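Local coordinates for protein CRISPR-associated endonuclease Cas12b (Alicyclobacillus acidoterrestris, PDB 5U31) that acts as an RNA-guided endonuclease in CRISPR antiviral defence, recognising a PAM and cutting the matched DNA with its RuvC nuclease domain, at residues S577-V582 with Q974-L979; L847-S852 with M894-S899; I911-V916 with D950-T955. The protein carries 3 engineered substitutions. All blocks are in the same frame, centred on the assembly; numbering follows the deposited sequence.

Contact 1 (S577-V582 with Q974-L979). Engineered in segment 974-979: A978 (natural residue Asp). With nucleotides of chain B.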
# COMPACT_ATOMS: atom_id res chain seq x y z
N SER A 577 -10.12 -11.85 -7.41
CA SER A 577 -9.04 -10.87 -7.42
C SER A 577 -9.26 -9.81 -8.49
O SER A 577 -9.04 -8.62 -8.25
CB SER A 577 -7.70 -11.57 -7.61
OG SER A 577 -7.40 -12.40 -6.50
N ALA A 578 -9.73 -10.22 -9.67
CA ALA A 578 -9.91 -9.29 -10.77
C ALA A 578 -11.05 -9.75 -11.65
O ALA A 578 -11.13 -10.94 -12.00
CB ALA A 578 -8.63 -9.16 -11.60
N SER A 579 -11.93 -8.82 -12.02
CA SER A 579 -13.00 -9.06 -12.97
C SER A 579 -12.86 -8.04 -14.09
O SER A 579 -12.81 -6.83 -13.84
CB SER A 579 -14.37 -8.94 -12.29
OG SER A 579 -14.39 -9.68 -11.09
N ILE A 580 -12.77 -8.53 -15.32
CA ILE A 580 -12.40 -7.70 -16.45
C ILE A 580 -13.49 -7.76 -17.51
O ILE A 580 -14.29 -8.69 -17.56
CB ILE A 580 -11.04 -8.13 -17.06
CG1 ILE A 580 -11.15 -9.48 -17.76
CG2 ILE A 580 -9.97 -8.19 -15.98
CD1 ILE A 580 -11.22 -9.38 -19.27
N SER A 581 -13.52 -6.72 -18.34
CA SER A 581 -14.37 -6.70 -19.52
C SER A 581 -13.65 -5.90 -20.59
O SER A 581 -13.14 -4.81 -20.31
CB SER A 581 -15.74 -6.09 -19.22
OG SER A 581 -15.60 -4.81 -18.64
N VAL A 582 -13.60 -6.45 -21.80
CA VAL A 582 -12.83 -5.89 -22.90
C VAL A 582 -13.79 -5.26 -23.90
O VAL A 582 -14.81 -5.86 -24.25
CB VAL A 582 -11.96 -6.97 -23.57
CG1 VAL A 582 -11.24 -6.41 -24.77
CG2 VAL A 582 -10.96 -7.53 -22.58
N GLN A 974 -30.23 -8.32 -13.77
CA GLN A 974 -29.28 -8.93 -12.85
C GLN A 974 -28.00 -9.26 -13.59
O GLN A 974 -28.04 -9.84 -14.68
CB GLN A 974 -29.88 -10.19 -12.22
CG GLN A 974 -31.33 -10.04 -11.83
CD GLN A 974 -31.93 -11.33 -11.32
OE1 GLN A 974 -31.21 -12.19 -10.80
NE2 GLN A 974 -33.24 -11.47 -11.47
N ILE A 975 -26.87 -8.92 -12.98
CA ILE A 975 -25.57 -9.12 -13.61
C ILE A 975 -24.54 -9.17 -12.50
O ILE A 975 -24.75 -8.63 -11.41
CB ILE A 975 -25.28 -8.00 -14.64
CG1 ILE A 975 -23.97 -8.26 -15.39
CG2 ILE A 975 -25.25 -6.65 -13.96
CD1 ILE A 975 -23.68 -7.24 -16.45
N HIS A 976 -23.42 -9.85 -12.77
CA HIS A 976 -22.35 -9.96 -11.79
C HIS A 976 -21.91 -8.59 -11.32
O HIS A 976 -21.59 -7.72 -12.13
CB HIS A 976 -21.17 -10.71 -12.41
CG HIS A 976 -20.20 -11.26 -11.41
ND1 HIS A 976 -19.10 -10.56 -10.97
CD2 HIS A 976 -20.17 -12.45 -10.76
CE1 HIS A 976 -18.43 -11.30 -10.10
NE2 HIS A 976 -19.06 -12.45 -9.96
N ALA A 977 -21.92 -8.39 -10.00
CA ALA A 977 -21.66 -7.07 -9.44
C ALA A 977 -20.30 -6.54 -9.87
O ALA A 977 -20.18 -5.39 -10.32
CB ALA A 977 -21.75 -7.13 -7.91
N ALA A 978 -19.26 -7.37 -9.77
CA ALA A 978 -17.92 -6.94 -10.13
C ALA A 978 -17.82 -6.62 -11.62
O ALA A 978 -17.25 -5.59 -12.01
CB ALA A 978 -16.89 -8.01 -9.75
N LEU A 979 -18.38 -7.48 -12.47
CA LEU A 979 -18.40 -7.19 -13.90
C LEU A 979 -19.23 -5.96 -14.21
O LEU A 979 -18.90 -5.21 -15.14
CB LEU A 979 -18.93 -8.40 -14.67
CG LEU A 979 -18.05 -9.64 -14.61
CD1 LEU A 979 -18.72 -10.77 -15.34
CD2 LEU A 979 -16.67 -9.35 -15.20
P C B 4 -34.02 -16.28 -14.50
OP1 C B 4 -35.09 -15.31 -14.16
OP2 C B 4 -34.10 -17.11 -15.73
O5' C B 4 -32.63 -15.50 -14.58
C5' C B 4 -32.18 -14.70 -13.50
C4' C B 4 -30.79 -14.19 -13.74
O4' C B 4 -29.85 -15.29 -13.79
C3' C B 4 -30.56 -13.46 -15.06
O3' C B 4 -31.01 -12.12 -15.01
C2' C B 4 -29.06 -13.60 -15.26
O2' C B 4 -28.36 -12.63 -14.49
C1' C B 4 -28.79 -14.98 -14.67
N1 C B 4 -28.72 -16.03 -15.71
C2 C B 4 -27.53 -16.19 -16.43
O2 C B 4 -26.57 -15.44 -16.17
N3 C B 4 -27.45 -17.15 -17.38
C4 C B 4 -28.50 -17.93 -17.62
N4 C B 4 -28.39 -18.86 -18.57
C5 C B 4 -29.72 -17.79 -16.90
C6 C B 4 -29.79 -16.84 -15.96
P U B 5 -31.17 -11.27 -16.36
OP1 U B 5 -31.89 -10.01 -16.04
OP2 U B 5 -31.69 -12.16 -17.43
O5' U B 5 -29.68 -10.89 -16.74
C5' U B 5 -29.32 -10.64 -18.09
C4' U B 5 -27.84 -10.43 -18.23
O4' U B 5 -27.16 -11.72 -18.23
C3' U B 5 -27.43 -9.74 -19.53
O3' U B 5 -26.23 -9.01 -19.29
C2' U B 5 -27.13 -10.93 -20.42
O2' U B 5 -26.33 -10.64 -21.55
C1' U B 5 -26.43 -11.85 -19.44
N1 U B 5 -26.39 -13.26 -19.84
C2 U B 5 -25.14 -13.75 -20.14
O2 U B 5 -24.13 -13.07 -20.04
N3 U B 5 -25.11 -15.06 -20.53
C4 U B 5 -26.20 -15.90 -20.66
O4 U B 5 -26.02 -17.06 -21.02
C5 U B 5 -27.46 -15.31 -20.34
C6 U B 5 -27.52 -14.03 -19.95
P A B 6 -25.89 -7.71 -20.16
OP1 A B 6 -26.33 -6.52 -19.41
OP2 A B 6 -26.39 -7.94 -21.54
O5' A B 6 -24.30 -7.69 -20.18
C5' A B 6 -23.58 -7.05 -21.23
C4' A B 6 -22.79 -8.04 -22.03
O4' A B 6 -21.84 -8.67 -21.13
C3' A B 6 -23.63 -9.17 -22.65
O3' A B 6 -23.49 -9.31 -24.08
C2' A B 6 -23.25 -10.42 -21.85
O2' A B 6 -23.17 -11.61 -22.60
C1' A B 6 -21.91 -10.08 -21.22
N9 A B 6 -21.83 -10.64 -19.87
C8 A B 6 -22.67 -10.35 -18.83
N7 A B 6 -22.43 -11.02 -17.73
C5 A B 6 -21.36 -11.83 -18.08
C6 A B 6 -20.63 -12.78 -17.35
N6 A B 6 -20.89 -13.08 -16.08
N1 A B 6 -19.62 -13.42 -17.98
C2 A B 6 -19.37 -13.11 -19.26
N3 A B 6 -19.98 -12.24 -20.06
C4 A B 6 -20.98 -11.62 -19.40

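Contact 2 (L847-S852 with M894-S899). Engineered in segment 847-852: A849 (natural residue Glu). With nucleotides of chain E.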
# COMPACT_ATOMS: atom_id res chain seq x y z
N LEU A 847 -7.90 -0.20 -17.63
CA LEU A 847 -8.66 0.83 -16.93
C LEU A 847 -9.08 0.31 -15.56
O LEU A 847 -10.00 -0.52 -15.46
CB LEU A 847 -9.88 1.25 -17.75
CG LEU A 847 -10.64 2.45 -17.19
CD1 LEU A 847 -9.74 3.67 -17.15
CD2 LEU A 847 -11.88 2.74 -18.02
N LEU A 848 -8.42 0.79 -14.52
CA LEU A 848 -8.76 0.43 -13.15
C LEU A 848 -9.70 1.46 -12.55
O LEU A 848 -9.95 2.53 -13.12
CB LEU A 848 -7.50 0.31 -12.30
CG LEU A 848 -6.52 -0.80 -12.65
CD1 LEU A 848 -5.23 -0.55 -11.93
CD2 LEU A 848 -7.10 -2.11 -12.20
N ALA A 849 -10.23 1.15 -11.37
CA ALA A 849 -11.01 2.12 -10.63
C ALA A 849 -10.09 3.05 -9.86
O ALA A 849 -9.06 2.63 -9.32
CB ALA A 849 -11.99 1.43 -9.68
N GLU A 850 -10.45 4.33 -9.83
CA GLU A 850 -9.71 5.33 -9.07
C GLU A 850 -10.03 5.14 -7.59
O GLU A 850 -11.09 5.54 -7.12
CB GLU A 850 -10.06 6.73 -9.56
CG GLU A 850 -9.62 7.84 -8.64
CD GLU A 850 -8.17 7.70 -8.27
OE1 GLU A 850 -7.37 7.36 -9.16
OE2 GLU A 850 -7.85 7.90 -7.08
N LEU A 851 -9.11 4.52 -6.85
CA LEU A 851 -9.34 4.24 -5.43
C LEU A 851 -8.20 4.76 -4.56
O LEU A 851 -7.93 4.21 -3.49
CB LEU A 851 -9.53 2.74 -5.19
CG LEU A 851 -10.70 2.10 -5.93
CD1 LEU A 851 -10.80 0.64 -5.54
CD2 LEU A 851 -11.99 2.84 -5.65
N SER A 852 -7.54 5.83 -4.99
CA SER A 852 -6.45 6.38 -4.19
C SER A 852 -6.94 6.89 -2.85
O SER A 852 -6.21 6.82 -1.86
CB SER A 852 -5.74 7.50 -4.95
OG SER A 852 -6.63 8.57 -5.19
N MSE A 894 -10.31 5.23 -13.45
CA MSE A 894 -11.57 5.92 -13.70
C MSE A 894 -12.27 6.26 -12.40
O MSE A 894 -12.23 5.48 -11.44
CB MSE A 894 -12.49 5.07 -14.58
CG MSE A 894 -12.82 5.70 -15.92
SE MSE A 894 -13.76 7.39 -15.75
CE MSE A 894 -13.12 8.24 -17.38
N TYR A 895 -12.93 7.42 -12.38
CA TYR A 895 -13.70 7.85 -11.23
C TYR A 895 -14.73 6.79 -10.85
O TYR A 895 -15.62 6.47 -11.64
CB TYR A 895 -14.37 9.18 -11.54
CG TYR A 895 -15.00 9.82 -10.34
CD1 TYR A 895 -14.22 10.47 -9.39
CD2 TYR A 895 -16.37 9.78 -10.14
CE1 TYR A 895 -14.79 11.06 -8.29
CE2 TYR A 895 -16.94 10.37 -9.04
CZ TYR A 895 -16.15 11.01 -8.12
OH TYR A 895 -16.72 11.60 -7.01
N ALA A 896 -14.61 6.25 -9.64
CA ALA A 896 -15.28 5.01 -9.28
C ALA A 896 -16.48 5.19 -8.37
O ALA A 896 -17.08 4.19 -7.96
CB ALA A 896 -14.28 4.04 -8.64
N ALA A 897 -16.85 6.43 -8.04
CA ALA A 897 -17.93 6.64 -7.10
C ALA A 897 -19.25 6.15 -7.69
O ALA A 897 -19.62 6.53 -8.81
CB ALA A 897 -18.03 8.12 -6.72
N PHE A 898 -19.94 5.28 -6.95
CA PHE A 898 -21.17 4.63 -7.39
C PHE A 898 -20.98 3.72 -8.59
O PHE A 898 -21.94 3.44 -9.31
CB PHE A 898 -22.26 5.65 -7.68
CG PHE A 898 -22.60 6.51 -6.50
CD1 PHE A 898 -23.44 6.04 -5.50
CD2 PHE A 898 -22.07 7.78 -6.39
CE1 PHE A 898 -23.74 6.82 -4.43
CE2 PHE A 898 -22.37 8.57 -5.30
CZ PHE A 898 -23.21 8.09 -4.32
N SER A 899 -19.76 3.22 -8.84
CA SER A 899 -19.54 2.30 -9.94
C SER A 899 -20.22 0.96 -9.72
O SER A 899 -20.55 0.26 -10.68
CB SER A 899 -18.04 2.05 -10.15
OG SER A 899 -17.41 3.20 -10.66
P DT E 3 -20.98 6.53 0.30
OP1 DT E 3 -20.18 5.52 1.03
OP2 DT E 3 -21.25 7.86 0.90
O5' DT E 3 -20.31 6.79 -1.11
C5' DT E 3 -20.99 6.42 -2.28
C4' DT E 3 -20.01 5.99 -3.34
O4' DT E 3 -18.89 6.92 -3.36
C3' DT E 3 -19.41 4.61 -3.13
O3' DT E 3 -19.32 3.92 -4.38
C2' DT E 3 -18.03 4.91 -2.54
C1' DT E 3 -17.67 6.23 -3.22
N1 DT E 3 -16.72 7.10 -2.44
C2 DT E 3 -15.64 7.67 -3.07
O2 DT E 3 -15.38 7.50 -4.25
N3 DT E 3 -14.85 8.45 -2.27
C4 DT E 3 -15.04 8.72 -0.92
O4 DT E 3 -14.27 9.44 -0.29
C5 DT E 3 -16.20 8.10 -0.32
C7 DT E 3 -16.51 8.31 1.13
C6 DT E 3 -16.97 7.33 -1.10
P DG E 4 -19.66 2.36 -4.47
OP1 DG E 4 -20.24 2.07 -5.80
OP2 DG E 4 -20.40 1.96 -3.25
O5' DG E 4 -18.23 1.67 -4.44
C5' DG E 4 -17.33 1.87 -5.50
C4' DG E 4 -15.93 1.48 -5.08
O4' DG E 4 -15.39 2.53 -4.25
C3' DG E 4 -15.87 0.23 -4.23
O3' DG E 4 -15.75 -0.90 -5.07
C2' DG E 4 -14.61 0.45 -3.41
C1' DG E 4 -14.57 1.97 -3.25
N9 DG E 4 -15.02 2.45 -1.95
C8 DG E 4 -15.94 1.86 -1.12
N7 DG E 4 -16.14 2.52 -0.01
C5 DG E 4 -15.30 3.62 -0.11
C6 DG E 4 -15.09 4.70 0.78
O6 DG E 4 -15.61 4.89 1.88
N1 DG E 4 -14.15 5.60 0.28
C2 DG E 4 -13.50 5.48 -0.93
N2 DG E 4 -12.62 6.44 -1.24
N3 DG E 4 -13.70 4.47 -1.77
C4 DG E 4 -14.60 3.59 -1.30

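Contact 3 (I911-V916 with D950-T955). With nucleotides of chain B; nucleotides of chain E.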
# COMPACT_ATOMS: atom_id res chain seq x y z
N ILE A 911 -29.06 -2.53 -6.12
CA ILE A 911 -28.64 -3.06 -4.83
C ILE A 911 -27.86 -4.35 -5.07
O ILE A 911 -28.25 -5.17 -5.91
CB ILE A 911 -29.85 -3.31 -3.91
CG1 ILE A 911 -30.58 -2.00 -3.63
CG2 ILE A 911 -29.43 -3.99 -2.62
CD1 ILE A 911 -31.75 -2.14 -2.68
N ARG A 912 -26.76 -4.52 -4.35
CA ARG A 912 -26.01 -5.77 -4.41
C ARG A 912 -26.77 -6.86 -3.66
O ARG A 912 -27.13 -6.68 -2.49
CB ARG A 912 -24.61 -5.59 -3.82
CG ARG A 912 -23.63 -4.86 -4.71
CD ARG A 912 -22.47 -4.33 -3.89
NE ARG A 912 -21.28 -4.11 -4.70
CZ ARG A 912 -20.37 -5.06 -4.94
NH1 ARG A 912 -20.53 -6.27 -4.43
NH2 ARG A 912 -19.31 -4.78 -5.68
N CYS A 913 -27.01 -7.98 -4.32
CA CYS A 913 -27.81 -9.07 -3.77
C CYS A 913 -27.01 -10.36 -3.74
O CYS A 913 -25.98 -10.51 -4.40
CB CYS A 913 -29.09 -9.30 -4.58
SG CYS A 913 -30.29 -7.96 -4.56
N ARG A 914 -27.54 -11.31 -2.97
CA ARG A 914 -27.09 -12.69 -2.97
C ARG A 914 -28.24 -13.58 -3.41
O ARG A 914 -29.41 -13.19 -3.33
CB ARG A 914 -26.60 -13.13 -1.58
CG ARG A 914 -25.55 -12.23 -0.97
CD ARG A 914 -24.60 -13.03 -0.11
NE ARG A 914 -23.57 -12.19 0.50
CZ ARG A 914 -22.45 -12.66 1.04
NH1 ARG A 914 -22.23 -13.97 1.06
NH2 ARG A 914 -21.56 -11.84 1.57
N ARG A 915 -27.91 -14.77 -3.87
CA ARG A 915 -28.92 -15.76 -4.23
C ARG A 915 -28.84 -16.95 -3.28
O ARG A 915 -27.74 -17.37 -2.89
CB ARG A 915 -28.77 -16.21 -5.68
CG ARG A 915 -29.64 -15.40 -6.65
CD ARG A 915 -29.76 -16.08 -8.01
NE ARG A 915 -28.68 -15.70 -8.91
CZ ARG A 915 -28.45 -16.27 -10.09
NH1 ARG A 915 -29.23 -17.26 -10.52
NH2 ARG A 915 -27.44 -15.86 -10.85
N VAL A 916 -30.00 -17.47 -2.90
CA VAL A 916 -30.06 -18.55 -1.91
C VAL A 916 -29.39 -19.80 -2.47
O VAL A 916 -29.73 -20.23 -3.58
CB VAL A 916 -31.52 -18.83 -1.52
CG1 VAL A 916 -31.60 -20.06 -0.64
CG2 VAL A 916 -32.11 -17.63 -0.79
N ASP A 950 -31.90 -20.17 -5.59
CA ASP A 950 -31.59 -18.98 -6.38
C ASP A 950 -32.52 -17.80 -6.07
O ASP A 950 -32.67 -16.90 -6.90
CB ASP A 950 -31.61 -19.28 -7.89
CG ASP A 950 -30.76 -20.48 -8.26
OD1 ASP A 950 -31.33 -21.57 -8.48
OD2 ASP A 950 -29.52 -20.33 -8.31
N ASP A 951 -33.15 -17.79 -4.90
CA ASP A 951 -33.94 -16.63 -4.51
C ASP A 951 -33.02 -15.44 -4.25
O ASP A 951 -32.03 -15.56 -3.53
CB ASP A 951 -34.77 -16.93 -3.27
CG ASP A 951 -36.23 -17.20 -3.59
OD1 ASP A 951 -36.77 -18.21 -3.08
OD2 ASP A 951 -36.83 -16.42 -4.36
N LEU A 952 -33.34 -14.30 -4.86
CA LEU A 952 -32.55 -13.10 -4.63
C LEU A 952 -32.76 -12.60 -3.21
O LEU A 952 -33.90 -12.49 -2.74
CB LEU A 952 -32.93 -12.01 -5.64
CG LEU A 952 -32.21 -12.04 -6.99
CD1 LEU A 952 -32.86 -11.06 -7.94
CD2 LEU A 952 -30.74 -11.74 -6.80
N ILE A 953 -31.67 -12.30 -2.53
CA ILE A 953 -31.71 -11.77 -1.17
C ILE A 953 -30.97 -10.44 -1.14
O ILE A 953 -29.73 -10.42 -1.19
CB ILE A 953 -31.11 -12.76 -0.16
CG1 ILE A 953 -31.82 -14.11 -0.24
CG2 ILE A 953 -31.21 -12.20 1.25
CD1 ILE A 953 -33.29 -14.04 0.12
N PRO A 954 -31.67 -9.32 -1.08
CA PRO A 954 -30.99 -8.02 -1.04
C PRO A 954 -30.25 -7.81 0.27
O PRO A 954 -30.87 -7.63 1.32
CB PRO A 954 -32.13 -7.02 -1.21
CG PRO A 954 -33.34 -7.74 -0.74
CD PRO A 954 -33.14 -9.18 -1.09
N THR A 955 -28.92 -7.85 0.21
CA THR A 955 -28.09 -7.67 1.39
C THR A 955 -27.26 -6.40 1.36
O THR A 955 -26.71 -6.02 2.40
CB THR A 955 -27.14 -8.87 1.56
OG1 THR A 955 -26.12 -8.80 0.55
CG2 THR A 955 -27.89 -10.18 1.41
P U B 3 -34.91 -21.74 -15.64
OP1 U B 3 -36.30 -21.21 -15.70
OP2 U B 3 -34.15 -21.93 -16.90
O5' U B 3 -34.07 -20.77 -14.70
C5' U B 3 -34.55 -20.40 -13.42
C4' U B 3 -33.52 -19.61 -12.65
O4' U B 3 -32.34 -20.43 -12.44
C3' U B 3 -32.99 -18.37 -13.35
O3' U B 3 -33.84 -17.26 -13.24
C2' U B 3 -31.64 -18.17 -12.68
O2' U B 3 -31.79 -17.59 -11.39
C1' U B 3 -31.18 -19.62 -12.50
N1 U B 3 -30.36 -20.08 -13.64
C2 U B 3 -29.05 -19.65 -13.70
O2 U B 3 -28.56 -18.91 -12.85
N3 U B 3 -28.33 -20.12 -14.78
C4 U B 3 -28.79 -20.95 -15.78
O4 U B 3 -28.04 -21.29 -16.69
C5 U B 3 -30.16 -21.35 -15.64
C6 U B 3 -30.88 -20.91 -14.60
P DT E 6 -15.47 -7.55 -2.46
OP1 DT E 6 -14.72 -8.72 -2.97
OP2 DT E 6 -16.61 -7.01 -3.24
O5' DT E 6 -16.01 -7.89 -0.99
C5' DT E 6 -15.09 -8.29 0.01
C4' DT E 6 -15.75 -8.22 1.38
O4' DT E 6 -16.32 -6.91 1.58
C3' DT E 6 -16.87 -9.23 1.59
O3' DT E 6 -16.64 -9.98 2.76
C2' DT E 6 -18.13 -8.38 1.70
C1' DT E 6 -17.60 -7.03 2.15
N1 DT E 6 -18.43 -5.91 1.67
C2 DT E 6 -19.18 -5.20 2.57
O2 DT E 6 -19.18 -5.42 3.76
N3 DT E 6 -19.93 -4.19 2.01
C4 DT E 6 -20.00 -3.84 0.68
O4 DT E 6 -20.70 -2.92 0.28
C5 DT E 6 -19.20 -4.64 -0.21
C7 DT E 6 -19.20 -4.36 -1.69
C6 DT E 6 -18.47 -5.63 0.32
P DG E 5 -16.66 -2.20 -4.82
OP1 DG E 5 -16.55 -3.01 -6.05
OP2 DG E 5 -18.00 -1.76 -4.36
O5' DG E 5 -15.95 -2.94 -3.60
C5' DG E 5 -14.66 -3.51 -3.78
C4' DG E 5 -14.08 -3.98 -2.46
O4' DG E 5 -14.05 -2.88 -1.53
C3' DG E 5 -14.87 -5.08 -1.76
O3' DG E 5 -14.43 -6.36 -2.22
C2' DG E 5 -14.50 -4.86 -0.30
C1' DG E 5 -14.34 -3.34 -0.22
N9 DG E 5 -15.54 -2.67 0.24
C8 DG E 5 -16.44 -1.97 -0.53
N7 DG E 5 -17.44 -1.49 0.16
C5 DG E 5 -17.18 -1.90 1.47
C6 DG E 5 -17.91 -1.67 2.65
O6 DG E 5 -18.96 -1.04 2.79
N1 DG E 5 -17.29 -2.26 3.76
C2 DG E 5 -16.12 -2.98 3.71
N2 DG E 5 -15.68 -3.48 4.88
N3 DG E 5 -15.43 -3.20 2.60
C4 DG E 5 -16.01 -2.63 1.52

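Contact 1 (S577-V582 with Q974-L979)
S579 meets A978 and L979 in a small, buried strand-on-helix packing contact, where strand 578-587 of the mixed RuvC sheet lies against the first turn of helix 977-990. S579 sends its side chain toward the helix. Its CB touches two methyl groups, A978 CB and L979 CD2, and its OG comes within 3.3 Å of A978 CB. With chi1 at -48°, that oxygen stands beside the backbone N of S579, and its polar need is met by T576 OG1 rather than by the helix. L979 works as a fork: CD2 reaches back to the backbone, 3.4 Å from I580 O, while CD1 touches the base of the adenosine nucleotide at position 6 of chain B, 3.3 Å from its N6.

The helix start is marked by H976 at the N-cap position. Its ND1 takes a weak capping bond from L979 N (3.5 Å), the donor lying in the ring plane at the edge. One residue before I975 the same segment turns to the guide RNA through its backbone: Q974 N donates to OP1 of U5 of chain B (3.3 Å), and Q974 O accepts from O2' of C4 of chain B (2.8 Å).

A978 is an engineered alanine at a position assigned to the RuvC active site, aspartate in the natural sequence. S579 pairs through its backbone with A571, another altered position of that site. No hydrogen bond joins the two segments, so this corner of the catalytic pocket is held by methyl and hydroxyl packing; the helix start is capped by H976, and the strand before it bonds the RNA through Q974.

Contact 2 (L847-S852 with M894-S899)
E850, which bonds M894 across the contact, and F898 supply the flat groups. One face of the F898 ring carries the sugar of DT3 of chain E, with C5' 3.4 Å above the plane and offset toward the rim near CZ and CE1. The carboxylate of E850 has S852 N above its plane, bonded to OE2 at 3.0 Å, and its OE1 pairs with T893 OG1.

Strands 845-850 and 890-895 run parallel. L848 O accepts from M894 N, and M894 O accepts from E850 N, the latter with an angle of 159° at the hydrogen. In L847, chi1 (-172°) sets CG anti to the backbone N, and from there CD2 lies 3.7 Å from M894 CG.

Beyond the strand, A896 CB rests 3.6 Å from A849 CB and 4.0 Å from L851 CD2. A type II turn from A896 to S899 follows, closed by S899 N to A896 O, and it presents F898 N to O3' of DT3 of chain E at 3.0 Å. F898 and S899 open the region 898-901, which binds non-target single-stranded DNA. L851 CD2 also packs on the sugar of DG4 of chain E, 3.6 Å from its C1'.

A849 is an engineered alanine at a position assigned to the RuvC active site, glutamate in the natural sequence. Backbone bonds thus fix the strand pair, while a leucine methyl, one aromatic face and a turn amide lie against the DNA sugars close to the assigned catalytic position.

Contact 3 (I911-V916 with D950-T955)
R914 and I953 form the hydrogen-bonded pair at the middle of this antiparallel strand ladder. R914 N donates to I953 O almost straight (176°), and I953 N returns a bond to R914 O. Farther on, V916 N reaches D951 O and D950 N reaches V916 O at 3.0 Å, while the bond from T955 N to R912 O at the other end is weak. R915 CA, 3.2 Å from D951 O, adds a CA-H...O contact.

Apolar packing follows the ladder. On one face, C913 CB meets L952 CD2 at 3.7 Å and its SG lies against P954; beside I953, V916 CG2 touches its CG1 at 3.6 Å.

Two arginines turn to nucleic acid. R915 NH1 donates to O2 of U3 of chain B (2.9 Å), with D950 OD2 a long salt-bridge partner well out of the guanidinium plane. The guanidinium of R912 carries the methyl C7 of DT6 of chain E over the centre of one face, 3.5 Å from CZ.

R914 instead forms a salt bridge with E957 and a cation-pi contact with W932.

This is the edge pair of a four-stranded antiparallel sheet, in the region assigned to Nuc-I, bearing the phosphate-binding residue R912.

Contact 2 and one side of contact 1 sit on the mixed RuvC sheet, on strands 578-587, 845-850 and 890-895, their centres about 14 Å apart. Contact 3 lies about 17 Å from contact 1 and about 24 Å from contact 2, centre to centre, in the four-stranded sheet whose opposite outer strand, 972-976, leads straight into contact 1. There the two touch: Q974 packs on L952 and A977 on R912. Along the chain, segment 577-582 comes first, then contact 2, contact 3 and finally 974-979, so contact 1 joins the ends of a long excursion. Together they place two altered active-site positions, A849 and A978, and the phosphate-binding R912 near the bound DNA, with guide RNA meeting contacts 1 and 3.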